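Local atomic coordinates of cellulase (Bacillus sp. BG-CS10, PDB entry 5E09), a protein that probably hydrolyses beta-1,4-glucosidic bonds of cellulose, joining a glycoside hydrolase family 5 catalytic module to an X2 module and a family 46 carbohydrate-binding module. Residues A[499-504]-A[508-513]; A[471-476]-A[482-487]; A[72-77]-A[124-129]; A[145-150]-A[165-170]. One frame throughout, in Å; residues are numbered along the deposited sequence.

Contact 1: A[499-504]-A[508-513]; sequences DAFFNE and DDIHLT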
loop_
_atom_site.group_PDB
_atom_site.type_symbol
_atom_site.label_atom_id
_atom_site.label_comp_id
_atom_site.label_asym_id
_atom_site.label_seq_id
_atom_site.Cartn_x
_atom_site.Cartn_y
_atom_site.Cartn_z
ATOM N N ASP A 499 -3.120 -4.180 24.176
ATOM C CA ASP A 499 -2.135 -4.717 25.112
ATOM C C ASP A 499 -0.753 -4.179 24.750
ATOM O O ASP A 499 0.073 -3.935 25.623
ATOM C CB ASP A 499 -2.151 -6.252 25.092
ATOM C CG ASP A 499 -1.741 -6.872 26.428
ATOM O OD1 ASP A 499 -1.899 -6.216 27.482
ATOM O OD2 ASP A 499 -1.264 -8.030 26.423
ATOM N N ALA A 500 -0.516 -3.975 23.457
ATOM C CA ALA A 500 0.758 -3.433 22.993
ATOM C C ALA A 500 1.009 -2.022 23.533
ATOM O O ALA A 500 2.140 -1.675 23.875
ATOM C CB ALA A 500 0.815 -3.440 21.470
ATOM N N PHE A 501 -0.036 -1.204 23.619
ATOM C CA PHE A 501 0.123 0.128 24.196
ATOM C C PHE A 501 0.469 0.031 25.678
ATOM O O PHE A 501 1.405 0.678 26.150
ATOM C CB PHE A 501 -1.142 0.967 24.014
ATOM C CG PHE A 501 -1.103 2.297 24.734
ATOM C CD1 PHE A 501 -0.476 3.395 24.162
ATOM C CD2 PHE A 501 -1.704 2.450 25.974
ATOM C CE1 PHE A 501 -0.443 4.616 24.813
ATOM C CE2 PHE A 501 -1.676 3.672 26.633
ATOM C CZ PHE A 501 -1.041 4.756 26.052
ATOM N N PHE A 502 -0.279 -0.785 26.410
ATOM C CA PHE A 502 -0.094 -0.859 27.855
ATOM C C PHE A 502 1.220 -1.526 28.269
ATOM O O PHE A 502 1.779 -1.186 29.310
ATOM C CB PHE A 502 -1.275 -1.581 28.504
ATOM C CG PHE A 502 -2.531 -0.769 28.528
ATOM C CD1 PHE A 502 -2.567 0.452 29.182
ATOM C CD2 PHE A 502 -3.678 -1.222 27.902
ATOM C CE1 PHE A 502 -3.727 1.207 29.206
ATOM C CE2 PHE A 502 -4.837 -0.479 27.929
ATOM C CZ PHE A 502 -4.863 0.737 28.581
ATOM N N ASN A 503 1.722 -2.450 27.452
ATOM C CA ASN A 503 2.999 -3.106 27.735
ATOM C C ASN A 503 4.171 -2.128 27.756
ATOM O O ASN A 503 5.261 -2.477 28.202
ATOM C CB ASN A 503 3.296 -4.209 26.709
ATOM C CG ASN A 503 2.367 -5.404 26.838
ATOM O OD1 ASN A 503 1.760 -5.636 27.887
ATOM N ND2 ASN A 503 2.249 -6.171 25.761
ATOM N N GLU A 504 3.961 -0.910 27.264
ATOM C CA GLU A 504 5.053 0.054 27.196
ATOM C C GLU A 504 4.716 1.368 27.891
ATOM O O GLU A 504 5.200 2.427 27.503
ATOM C CB GLU A 504 5.455 0.306 25.735
ATOM C CG GLU A 504 5.955 -0.958 25.035
ATOM C CD GLU A 504 6.465 -0.715 23.623
ATOM O OE1 GLU A 504 7.223 0.259 23.414
ATOM O OE2 GLU A 504 6.107 -1.506 22.719
ATOM N N ASP A 508 1.020 4.928 36.054
ATOM C CA ASP A 508 0.888 6.372 36.154
ATOM C C ASP A 508 -0.451 6.821 35.597
ATOM O O ASP A 508 -1.238 6.011 35.106
ATOM C CB ASP A 508 2.021 7.059 35.389
ATOM C CG ASP A 508 2.315 8.461 35.886
ATOM O OD1 ASP A 508 1.486 9.024 36.630
ATOM O OD2 ASP A 508 3.382 9.005 35.517
ATOM N N ASP A 509 -0.704 8.120 35.681
ATOM C CA ASP A 509 -1.805 8.726 34.957
ATOM C C ASP A 509 -1.347 8.988 33.535
ATOM O O ASP A 509 -0.235 9.466 33.306
ATOM C CB ASP A 509 -2.260 10.018 35.632
ATOM C CG ASP A 509 -3.252 9.768 36.740
ATOM O OD1 ASP A 509 -3.400 8.595 37.140
ATOM O OD2 ASP A 509 -3.881 10.738 37.214
ATOM N N ILE A 510 -2.199 8.642 32.584
ATOM C CA ILE A 510 -1.921 8.864 31.176
ATOM C C ILE A 510 -3.027 9.724 30.581
ATOM O O ILE A 510 -4.193 9.355 30.614
ATOM C CB ILE A 510 -1.811 7.537 30.403
ATOM C CG1 ILE A 510 -0.760 6.633 31.051
ATOM C CG2 ILE A 510 -1.474 7.794 28.947
ATOM C CD1 ILE A 510 -0.975 5.156 30.795
ATOM N N HIS A 511 -2.657 10.889 30.071
ATOM C CA HIS A 511 -3.596 11.765 29.391
ATOM C C HIS A 511 -3.636 11.425 27.907
ATOM O O HIS A 511 -2.627 11.537 27.203
ATOM C CB HIS A 511 -3.217 13.234 29.602
ATOM C CG HIS A 511 -3.363 13.698 31.019
ATOM N ND1 HIS A 511 -2.609 13.188 32.052
ATOM C CD2 HIS A 511 -4.187 14.619 31.575
ATOM C CE1 HIS A 511 -2.956 13.776 33.183
ATOM N NE2 HIS A 511 -3.911 14.650 32.920
ATOM N N LEU A 512 -4.804 10.985 27.453
ATOM C CA LEU A 512 -5.062 10.726 26.045
ATOM C C LEU A 512 -5.821 11.893 25.428
ATOM O O LEU A 512 -6.755 12.443 26.034
ATOM C CB LEU A 512 -5.862 9.429 25.845
ATOM C CG LEU A 512 -5.418 8.143 26.547
ATOM C CD1 LEU A 512 -6.427 7.025 26.307
ATOM C CD2 LEU A 512 -4.029 7.720 26.099
ATOM N N THR A 513 -5.417 12.262 24.217
ATOM C CA THR A 513 -6.114 13.278 23.449
ATOM C C THR A 513 -6.531 12.695 22.115
ATOM O O THR A 513 -5.684 12.454 21.265
ATOM C CB THR A 513 -5.229 14.514 23.193
ATOM O OG1 THR A 513 -4.707 15.000 24.433
ATOM C CG2 THR A 513 -6.030 15.619 22.496
#

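Contact 2: A[471-476]-A[482-487]; sequences AGPQNW and FGYTFS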
loop_
_atom_site.group_PDB
_atom_site.type_symbol
_atom_site.label_atom_id
_atom_site.label_comp_id
_atom_site.label_asym_id
_atom_site.label_seq_id
_atom_site.Cartn_x
_atom_site.Cartn_y
_atom_site.Cartn_z
ATOM N N ALA A 471 4.040 9.116 26.407
ATOM C CA ALA A 471 3.775 7.757 26.875
ATOM C C ALA A 471 3.605 6.778 25.718
ATOM O O ALA A 471 3.224 7.174 24.618
ATOM C CB ALA A 471 2.528 7.738 27.762
ATOM N N GLY A 472 3.890 5.502 25.974
ATOM C CA GLY A 472 3.602 4.434 25.027
ATOM C C GLY A 472 4.668 4.189 23.977
ATOM O O GLY A 472 5.723 4.816 24.007
ATOM N N PRO A 473 4.394 3.266 23.041
ATOM C CA PRO A 473 5.276 2.936 21.914
ATOM C C PRO A 473 5.655 4.167 21.092
ATOM O O PRO A 473 4.893 5.136 21.069
ATOM C CB PRO A 473 4.432 1.965 21.086
ATOM C CG PRO A 473 3.545 1.323 22.078
ATOM C CD PRO A 473 3.195 2.411 23.054
ATOM N N GLN A 474 6.813 4.113 20.435
ATOM C CA GLN A 474 7.381 5.253 19.720
ATOM C C GLN A 474 7.415 6.479 20.618
ATOM O O GLN A 474 6.765 7.490 20.343
ATOM C CB GLN A 474 6.598 5.547 18.435
ATOM C CG GLN A 474 6.479 4.353 17.496
ATOM C CD GLN A 474 7.827 3.811 17.045
ATOM O OE1 GLN A 474 8.845 4.507 17.091
ATOM N NE2 GLN A 474 7.840 2.556 16.611
ATOM N N ASN A 475 8.193 6.365 21.689
ATOM C CA ASN A 475 8.334 7.391 22.717
ATOM C C ASN A 475 8.689 8.775 22.181
ATOM O O ASN A 475 8.466 9.781 22.852
ATOM C CB ASN A 475 9.413 6.956 23.712
ATOM C CG ASN A 475 9.423 7.813 24.961
ATOM O OD1 ASN A 475 8.379 8.319 25.385
ATOM N ND2 ASN A 475 10.598 7.970 25.568
ATOM N N TRP A 476 9.249 8.828 20.977
ATOM C CA TRP A 476 9.747 10.084 20.426
ATOM C C TRP A 476 8.638 11.042 19.988
ATOM O O TRP A 476 8.913 12.174 19.599
ATOM C CB TRP A 476 10.681 9.797 19.253
ATOM C CG TRP A 476 10.111 8.835 18.266
ATOM C CD1 TRP A 476 10.176 7.472 18.316
ATOM C CD2 TRP A 476 9.391 9.164 17.064
ATOM N NE1 TRP A 476 9.535 6.931 17.224
ATOM C CE2 TRP A 476 9.050 7.939 16.450
ATOM C CE3 TRP A 476 9.008 10.363 16.467
ATOM C CZ2 TRP A 476 8.335 7.898 15.250
ATOM C CZ3 TRP A 476 8.300 10.313 15.279
ATOM C CH2 TRP A 476 7.972 9.086 14.682
ATOM N N PHE A 482 -1.929 4.425 14.682
ATOM C CA PHE A 482 -3.286 3.930 14.479
ATOM C C PHE A 482 -3.329 2.405 14.329
ATOM O O PHE A 482 -2.541 1.820 13.576
ATOM C CB PHE A 482 -3.888 4.591 13.242
ATOM C CG PHE A 482 -5.391 4.602 13.213
ATOM C CD1 PHE A 482 -6.108 3.452 12.897
ATOM C CD2 PHE A 482 -6.088 5.775 13.461
ATOM C CE1 PHE A 482 -7.500 3.470 12.849
ATOM C CE2 PHE A 482 -7.480 5.807 13.417
ATOM C CZ PHE A 482 -8.187 4.652 13.107
ATOM N N GLY A 483 -4.257 1.767 15.037
ATOM C CA GLY A 483 -4.424 0.329 14.941
ATOM C C GLY A 483 -3.458 -0.612 15.627
ATOM O O GLY A 483 -3.697 -1.820 15.698
ATOM N N TYR A 484 -2.367 -0.055 16.144
ATOM C CA TYR A 484 -1.311 -0.854 16.750
ATOM C C TYR A 484 -1.547 -0.557 18.229
ATOM O O TYR A 484 -1.565 -1.466 19.057
ATOM C CB TYR A 484 0.120 -0.487 16.347
ATOM C CG TYR A 484 1.197 -1.163 17.165
ATOM C CD1 TYR A 484 1.302 -2.549 17.210
ATOM C CD2 TYR A 484 2.128 -0.412 17.874
ATOM C CE1 TYR A 484 2.297 -3.171 17.956
ATOM C CE2 TYR A 484 3.123 -1.022 18.622
ATOM C CZ TYR A 484 3.204 -2.401 18.659
ATOM O OH TYR A 484 4.196 -3.008 19.404
ATOM N N THR A 485 -1.757 0.714 18.552
ATOM C CA THR A 485 -1.899 1.138 19.937
ATOM C C THR A 485 -3.353 1.357 20.348
ATOM O O THR A 485 -3.688 1.272 21.530
ATOM C CB THR A 485 -1.119 2.436 20.189
ATOM O OG1 THR A 485 -1.607 3.457 19.308
ATOM C CG2 THR A 485 0.372 2.218 19.941
ATOM N N PHE A 486 -4.213 1.649 19.377
ATOM C CA PHE A 486 -5.615 1.927 19.663
ATOM C C PHE A 486 -6.452 1.650 18.432
ATOM O O PHE A 486 -5.927 1.595 17.328
ATOM C CB PHE A 486 -5.808 3.377 20.110
ATOM C CG PHE A 486 -5.672 4.378 18.995
ATOM C CD1 PHE A 486 -4.426 4.855 18.623
ATOM C CD2 PHE A 486 -6.793 4.847 18.323
ATOM C CE1 PHE A 486 -4.298 5.781 17.594
ATOM C CE2 PHE A 486 -6.673 5.766 17.294
ATOM C CZ PHE A 486 -5.423 6.236 16.930
ATOM N N SER A 487 -7.757 1.496 18.609
ATOM C CA SER A 487 -8.611 1.193 17.470
ATOM C C SER A 487 -10.053 1.651 17.674
ATOM O O SER A 487 -10.734 1.189 18.586
ATOM C CB SER A 487 -8.575 -0.310 17.182
ATOM O OG SER A 487 -9.065 -0.584 15.883
#

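Contact 3: A[72-77]-A[124-129]; sequences PDYTIN and YTALWE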
loop_
_atom_site.group_PDB
_atom_site.type_symbol
_atom_site.label_atom_id
_atom_site.label_comp_id
_atom_site.label_asym_id
_atom_site.label_seq_id
_atom_site.Cartn_x
_atom_site.Cartn_y
_atom_site.Cartn_z
ATOM N N PRO A 72 20.889 -33.023 -2.752
ATOM C CA PRO A 72 21.349 -31.824 -3.453
ATOM C C PRO A 72 20.417 -31.362 -4.573
ATOM O O PRO A 72 20.681 -30.323 -5.182
ATOM C CB PRO A 72 22.691 -32.271 -4.025
ATOM C CG PRO A 72 22.457 -33.712 -4.356
ATOM C CD PRO A 72 21.488 -34.244 -3.319
ATOM N N ASP A 73 19.354 -32.115 -4.848
ATOM C CA ASP A 73 18.446 -31.768 -5.941
ATOM C C ASP A 73 17.474 -30.655 -5.554
ATOM O O ASP A 73 17.137 -29.795 -6.378
ATOM C CB ASP A 73 17.657 -32.996 -6.394
ATOM C CG ASP A 73 18.554 -34.122 -6.855
ATOM O OD1 ASP A 73 19.690 -33.833 -7.289
ATOM O OD2 ASP A 73 18.121 -35.293 -6.784
ATOM N N TYR A 74 17.024 -30.689 -4.301
ATOM C CA TYR A 74 16.034 -29.742 -3.797
ATOM C C TYR A 74 14.824 -29.667 -4.718
ATOM O O TYR A 74 14.302 -28.580 -4.979
ATOM C CB TYR A 74 16.646 -28.354 -3.645
ATOM C CG TYR A 74 17.776 -28.271 -2.652
ATOM C CD1 TYR A 74 17.524 -28.276 -1.288
ATOM C CD2 TYR A 74 19.091 -28.166 -3.077
ATOM C CE1 TYR A 74 18.554 -28.188 -0.372
ATOM C CE2 TYR A 74 20.130 -28.079 -2.166
ATOM C CZ TYR A 74 19.853 -28.091 -0.815
ATOM O OH TYR A 74 20.873 -28.001 0.099
ATOM N N THR A 75 14.394 -30.823 -5.217
ATOM C CA THR A 75 13.326 -30.867 -6.203
ATOM C C THR A 75 12.055 -30.236 -5.650
ATOM O O THR A 75 11.684 -30.457 -4.496
ATOM C CB THR A 75 13.030 -32.306 -6.658
ATOM O OG1 THR A 75 14.258 -32.964 -6.999
ATOM C CG2 THR A 75 12.098 -32.307 -7.870
ATOM N N ILE A 76 11.417 -29.426 -6.486
ATOM C CA ILE A 76 10.177 -28.745 -6.152
ATOM C C ILE A 76 8.991 -29.699 -6.267
ATOM O O ILE A 76 8.859 -30.401 -7.270
ATOM C CB ILE A 76 9.958 -27.535 -7.085
ATOM C CG1 ILE A 76 11.131 -26.554 -6.966
ATOM C CG2 ILE A 76 8.626 -26.857 -6.796
ATOM C CD1 ILE A 76 11.213 -25.556 -8.105
ATOM N N ASN A 77 8.139 -29.721 -5.244
ATOM C CA ASN A 77 6.917 -30.528 -5.252
ATOM C C ASN A 77 6.110 -30.324 -6.536
ATOM O O ASN A 77 5.746 -29.198 -6.881
ATOM C CB ASN A 77 6.061 -30.193 -4.031
ATOM C CG ASN A 77 4.776 -30.993 -3.979
ATOM O OD1 ASN A 77 3.792 -30.656 -4.643
ATOM N ND2 ASN A 77 4.771 -32.054 -3.175
ATOM N N TYR A 124 19.664 -21.938 -4.083
ATOM C CA TYR A 124 19.329 -20.862 -5.004
ATOM C C TYR A 124 19.541 -21.317 -6.448
ATOM O O TYR A 124 18.682 -21.118 -7.329
ATOM C CB TYR A 124 20.185 -19.641 -4.672
ATOM C CG TYR A 124 19.869 -18.380 -5.443
ATOM C CD1 TYR A 124 18.765 -17.602 -5.123
ATOM C CD2 TYR A 124 20.707 -17.942 -6.463
ATOM C CE1 TYR A 124 18.490 -16.432 -5.816
ATOM C CE2 TYR A 124 20.441 -16.788 -7.157
ATOM C CZ TYR A 124 19.334 -16.035 -6.833
ATOM O OH TYR A 124 19.077 -14.876 -7.531
ATOM N N THR A 125 20.682 -21.962 -6.668
ATOM C CA THR A 125 21.025 -22.510 -7.973
ATOM C C THR A 125 20.051 -23.595 -8.421
ATOM O O THR A 125 19.587 -23.574 -9.561
ATOM C CB THR A 125 22.437 -23.086 -7.969
ATOM O OG1 THR A 125 23.361 -22.042 -7.646
ATOM C CG2 THR A 125 22.779 -23.660 -9.330
ATOM N N ALA A 126 19.745 -24.536 -7.527
ATOM C CA ALA A 126 18.786 -25.598 -7.829
ATOM C C ALA A 126 17.411 -25.029 -8.194
ATOM O O ALA A 126 16.759 -25.486 -9.148
ATOM C CB ALA A 126 18.666 -26.554 -6.647
ATOM N N LEU A 127 16.981 -24.028 -7.431
ATOM C CA LEU A 127 15.715 -23.353 -7.684
ATOM C C LEU A 127 15.674 -22.728 -9.062
ATOM O O LEU A 127 14.777 -23.025 -9.855
ATOM C CB LEU A 127 15.448 -22.267 -6.640
ATOM C CG LEU A 127 14.672 -22.691 -5.399
ATOM C CD1 LEU A 127 14.336 -21.482 -4.536
ATOM C CD2 LEU A 127 13.412 -23.434 -5.812
ATOM N N TRP A 128 16.631 -21.855 -9.359
ATOM C CA TRP A 128 16.562 -21.167 -10.644
ATOM C C TRP A 128 16.892 -22.088 -11.819
ATOM O O TRP A 128 16.538 -21.784 -12.956
ATOM C CB TRP A 128 17.452 -19.922 -10.647
ATOM C CG TRP A 128 16.738 -18.757 -10.030
ATOM C CD1 TRP A 128 17.083 -18.077 -8.894
ATOM C CD2 TRP A 128 15.507 -18.168 -10.497
ATOM N NE1 TRP A 128 16.158 -17.090 -8.640
ATOM C CE2 TRP A 128 15.198 -17.126 -9.593
ATOM C CE3 TRP A 128 14.669 -18.417 -11.582
ATOM C CZ2 TRP A 128 14.054 -16.332 -9.770
ATOM C CZ3 TRP A 128 13.539 -17.623 -11.745
ATOM C CH2 TRP A 128 13.245 -16.591 -10.841
ATOM N N GLU A 129 17.530 -23.224 -11.549
ATOM C CA GLU A 129 17.707 -24.239 -12.585
ATOM C C GLU A 129 16.368 -24.898 -12.914
ATOM O O GLU A 129 15.986 -24.985 -14.087
ATOM C CB GLU A 129 18.728 -25.288 -12.158
ATOM C CG GLU A 129 20.173 -24.887 -12.408
ATOM C CD GLU A 129 21.172 -25.841 -11.769
ATOM O OE1 GLU A 129 20.740 -26.760 -11.038
ATOM O OE2 GLU A 129 22.391 -25.668 -11.998
#

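Contact 4: A[145-150]-A[165-170]; sequences ESVNEP and AFLEEL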
loop_
_atom_site.group_PDB
_atom_site.type_symbol
_atom_site.label_atom_id
_atom_site.label_comp_id
_atom_site.label_asym_id
_atom_site.label_seq_id
_atom_site.Cartn_x
_atom_site.Cartn_y
_atom_site.Cartn_z
ATOM N N GLU A 145 12.279 -12.459 -11.821
ATOM C CA GLU A 145 13.064 -11.602 -10.930
ATOM C C GLU A 145 13.764 -12.448 -9.871
ATOM O O GLU A 145 13.176 -13.371 -9.292
ATOM C CB GLU A 145 12.225 -10.493 -10.270
ATOM C CG GLU A 145 11.025 -10.956 -9.527
ATOM C CD GLU A 145 10.459 -9.919 -8.557
ATOM O OE1 GLU A 145 11.222 -9.102 -7.992
ATOM O OE2 GLU A 145 9.226 -9.925 -8.359
ATOM N N SER A 146 15.027 -12.110 -9.632
ATOM C CA SER A 146 15.954 -12.967 -8.895
ATOM C C SER A 146 15.498 -13.323 -7.489
ATOM O O SER A 146 15.498 -14.495 -7.117
ATOM C CB SER A 146 17.321 -12.297 -8.817
ATOM O OG SER A 146 17.213 -11.058 -8.144
ATOM N N VAL A 147 15.122 -12.311 -6.715
ATOM C CA VAL A 147 14.744 -12.498 -5.316
ATOM C C VAL A 147 13.983 -11.273 -4.814
ATOM O O VAL A 147 14.337 -10.139 -5.140
ATOM C CB VAL A 147 15.986 -12.747 -4.429
ATOM C CG1 VAL A 147 17.104 -11.766 -4.789
ATOM C CG2 VAL A 147 15.636 -12.657 -2.944
ATOM N N ASN A 148 12.926 -11.494 -4.041
ATOM C CA ASN A 148 12.172 -10.375 -3.497
ATOM C C ASN A 148 12.866 -9.760 -2.300
ATOM O O ASN A 148 13.287 -10.480 -1.402
ATOM C CB ASN A 148 10.768 -10.812 -3.094
ATOM C CG ASN A 148 9.949 -9.666 -2.544
ATOM O OD1 ASN A 148 9.537 -8.778 -3.288
ATOM N ND2 ASN A 148 9.719 -9.667 -1.232
ATOM N N GLU A 149 12.971 -8.432 -2.299
ATOM C CA GLU A 149 13.480 -7.654 -1.161
ATOM C C GLU A 149 14.676 -8.287 -0.446
ATOM O O GLU A 149 14.572 -8.664 0.720
ATOM C CB GLU A 149 12.347 -7.410 -0.151
ATOM C CG GLU A 149 11.181 -6.620 -0.747
ATOM C CD GLU A 149 10.190 -6.099 0.292
ATOM O OE1 GLU A 149 10.319 -6.463 1.481
ATOM O OE2 GLU A 149 9.286 -5.315 -0.087
ATOM N N PRO A 150 15.817 -8.401 -1.144
ATOM C CA PRO A 150 17.004 -9.049 -0.574
ATOM C C PRO A 150 17.508 -8.352 0.684
ATOM O O PRO A 150 17.705 -7.138 0.683
ATOM C CB PRO A 150 18.043 -8.940 -1.696
ATOM C CG PRO A 150 17.269 -8.641 -2.929
ATOM C CD PRO A 150 16.084 -7.851 -2.482
ATOM N N ALA A 165 28.002 -7.261 -1.961
ATOM C CA ALA A 165 28.671 -8.350 -2.667
ATOM C C ALA A 165 27.750 -9.566 -2.814
ATOM O O ALA A 165 27.669 -10.168 -3.892
ATOM C CB ALA A 165 29.947 -8.734 -1.957
ATOM N N PHE A 166 27.049 -9.914 -1.738
ATOM C CA PHE A 166 26.125 -11.050 -1.748
ATOM C C PHE A 166 25.012 -10.877 -2.778
ATOM O O PHE A 166 24.686 -11.810 -3.517
ATOM C CB PHE A 166 25.499 -11.261 -0.366
ATOM C CG PHE A 166 26.471 -11.706 0.688
ATOM C CD1 PHE A 166 27.640 -12.370 0.342
ATOM C CD2 PHE A 166 26.213 -11.464 2.032
ATOM C CE1 PHE A 166 28.534 -12.779 1.315
ATOM C CE2 PHE A 166 27.105 -11.867 3.010
ATOM C CZ PHE A 166 28.267 -12.528 2.652
ATOM N N LEU A 167 24.421 -9.685 -2.815
ATOM C CA LEU A 167 23.338 -9.429 -3.753
ATOM C C LEU A 167 23.865 -9.507 -5.175
ATOM O O LEU A 167 23.207 -10.072 -6.049
ATOM C CB LEU A 167 22.682 -8.073 -3.497
ATOM C CG LEU A 167 21.546 -7.725 -4.464
ATOM C CD1 LEU A 167 20.542 -8.870 -4.580
ATOM C CD2 LEU A 167 20.849 -6.451 -4.041
ATOM N N GLU A 168 25.057 -8.962 -5.410
ATOM C CA GLU A 168 25.611 -9.023 -6.759
ATOM C C GLU A 168 25.892 -10.467 -7.181
ATOM O O GLU A 168 25.702 -10.828 -8.344
ATOM C CB GLU A 168 26.883 -8.182 -6.873
ATOM C CG GLU A 168 27.459 -8.185 -8.285
ATOM C CD GLU A 168 28.170 -6.889 -8.644
ATOM O OE1 GLU A 168 28.351 -6.037 -7.746
ATOM O OE2 GLU A 168 28.544 -6.723 -9.830
ATOM N N GLU A 169 26.324 -11.297 -6.235
ATOM C CA GLU A 169 26.585 -12.701 -6.538
ATOM C C GLU A 169 25.295 -13.462 -6.823
ATOM O O GLU A 169 25.259 -14.314 -7.709
ATOM C CB GLU A 169 27.352 -13.370 -5.394
ATOM C CG GLU A 169 28.782 -12.869 -5.245
ATOM C CD GLU A 169 29.355 -13.112 -3.855
ATOM O OE1 GLU A 169 28.913 -14.068 -3.180
ATOM O OE2 GLU A 169 30.247 -12.341 -3.439
ATOM N N LEU A 170 24.240 -13.165 -6.068
ATOM C CA LEU A 170 22.942 -13.781 -6.325
ATOM C C LEU A 170 22.416 -13.385 -7.703
ATOM O O LEU A 170 21.979 -14.236 -8.481
ATOM C CB LEU A 170 21.933 -13.384 -5.247
ATOM C CG LEU A 170 22.124 -14.027 -3.873
ATOM C CD1 LEU A 170 21.070 -13.498 -2.931
ATOM C CD2 LEU A 170 22.052 -15.545 -3.967
#

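Contact 1: A[499-504]-A[508-513]
While Phe501 meets Ile510 and Leu512 through carbon alone, the shortest polar bond is local to 508-513, where Asp509 N donates to Asp508 OD1 at 2.6 Å. That carboxylate oxygen is reached on its anti side and 35° out of the carboxylate plane, with a moderately bent N-H...O angle of 142°. The contact itself hangs on one ring tip. Phe501 holds CG anti to its own nitrogen (chi1 173°), which points the ring toward strand 509-516, and CZ then falls beside two branched side chains. Ile510 CG2 comes to the ring edge, near its plane, 4.2 Å from Phe501 CZ. Leu512 CD2 reaches the same Phe501 CZ obliquely, also at 4.2 Å. Ile510 and Leu512 stand two residues apart and so face the same side of the strand. Phe501 CD2 lies 3.9 Å above the plane of the Phe502 ring, toward its rim, and Phe502 in turn touches Leu526 and Lys528. The short helix 499-502 thereby covers a face of the antiparallel sheet of the carbohydrate-binding module, with strand 509-516 running between strands 458-465 and 521-529; Ala463 also touches Phe501.

Contact 2: A[471-476]-A[482-487]
The Tyr484 ring turns an edge to Pro473: Pro473 CB sits near the ring plane, 4.1 Å from Tyr484 CE2. A second flat group, the Trp476 indole, belongs wholly to the 471-476 loop. Gln474 O lies 4.0 Å above one of its faces, toward the rim, while Gln474 OE1 stands at the edge and accepts from Trp476 NE1 on a lone pair, in the carbonyl plane. That bond is modelled at 2.5 Å, and its exact length is doubtful. Across the contact the proline ring is the shared surface. Its CG meets the methyl CG2 of Thr485 at 3.9 Å, the two side chains running antiparallel past one another. The threonine rotation (chi1 59°) lays CG2 against the proline while OG1, set between the backbone N and the carbonyl carbon, bonds Glu481 O. Lys480 NZ also ties the loop by bonding Ala471 O and Pro473 O. Helix 499-502 packs on the pair, its Phe501 touching both Pro473 and Thr485 and its Ala500 touching Tyr484. Strand 486-489 begins here, at one edge of the sheet, and the neighbouring Trp476 and Phe482 reach Ala236 and Asn234 in the catalytic module, consistent with the binding module being docked against it.

Contact 3: A[72-77]-A[124-129]
Tyr74 and Ala126 bring the two backbones to within 6.4 Å, CA to CA, where the irregular 72-77 segment passes over one side of helix 117-134. Tyr74 has a left-handed backbone conformation (phi 51°, psi 41°), so the chain bends at the point of closest approach. The small side chain of Ala126 is consistent with so close an approach. Its CB packs against Asp73 O at 3.6 Å and Tyr74 CD2 at 3.9 Å, the tyrosine ring meeting the methyl obliquely. Two residues on, Ile76 pushes its terminal CD1 against Leu127 CD2 at 3.8 Å, and Ile76 CG1 follows at 4.0 Å from that same Leu127 CD2; the two side chains run at about a right angle. Ile76 keeps CG1 beside its own nitrogen and anti to the carbonyl carbon (chi1 -59°), which aims the longer branch at the helix. Just beyond, Asn77 occupies the N-cap of helix 78-93, its OD1 bonding Phe80 N. Helices 78-93 and 117-134 follow successive strands of the barrel, and the contact joins the lead-in of the first to the flank of the second. All direct touching is by carbon or by van der Waals approach to a carbonyl, while Gln130 OE1 accepts from Ile76 N and its NE2 donates to Tyr74 O and Ala126 O: an apolar seam beside which one amide satisfies three backbone polar atoms.

Contact 4: A[145-150]-A[165-170]
Pro150 and Leu167 form the tight part of this contact, and Val147 the looser one. Leu167 CD1 lies against the proline ring, 3.7 Å from Pro150 CG and 3.8 Å from Pro150 CB, so one methyl touches both carbons, the two side chains crossing at a slant. The leucine arrives there because CG is anti to its backbone nitrogen (chi1 179°), which carries CG out toward the loop. By contrast Val147 CG1 stands 4.5 Å from that same Leu167 CD1, a slack approach, and Leu170 lies farther still. Glu168 and Glu169, partly exposed, lie away from the loop; Glu169 OE1 bonds Tyr117 OH. Val147 and Pro150 flank Asn148 and Glu149, giving the Asn-Glu-Pro sequence at the end of the fourth barrel strand; by that position in family 5 Glu149 is probably the acid/base. Its OE2 bonds His224 ND1 on strand 219-225, two strands along the barrel. The segment leaves strand 142-145 and helix 161-181 returns to it, so the contact closes this beta-alpha unit of the TIM barrel. Around it, Pro193 on strand 190-193 touches Pro150, while helix 105-110 presents Ile110 to both Val147 and Leu170.

How the contacts relate
From the N terminus, contact 3 comes first, where helix 117-134 returns to the lead-in of helix 78-93. Contact 4 follows, closing the loop from strand 142-145 to helix 161-181. The two touch: Trp128 NE1 probably bonds Ser146 O and Tyr124 OH probably bonds Leu170 O, tying consecutive units of the barrel. Far along the chain, contact 2 closes a loop of the carbohydrate-binding module and contact 1 the next one, around a shared patch where Phe501 CB and Thr485 O come together at 3.6 Å. All four lie in series; none nests or crosses another. Contacts 2 and 4 lie in different modules, nearest atoms about 18 Å apart, so the two pairs are separate.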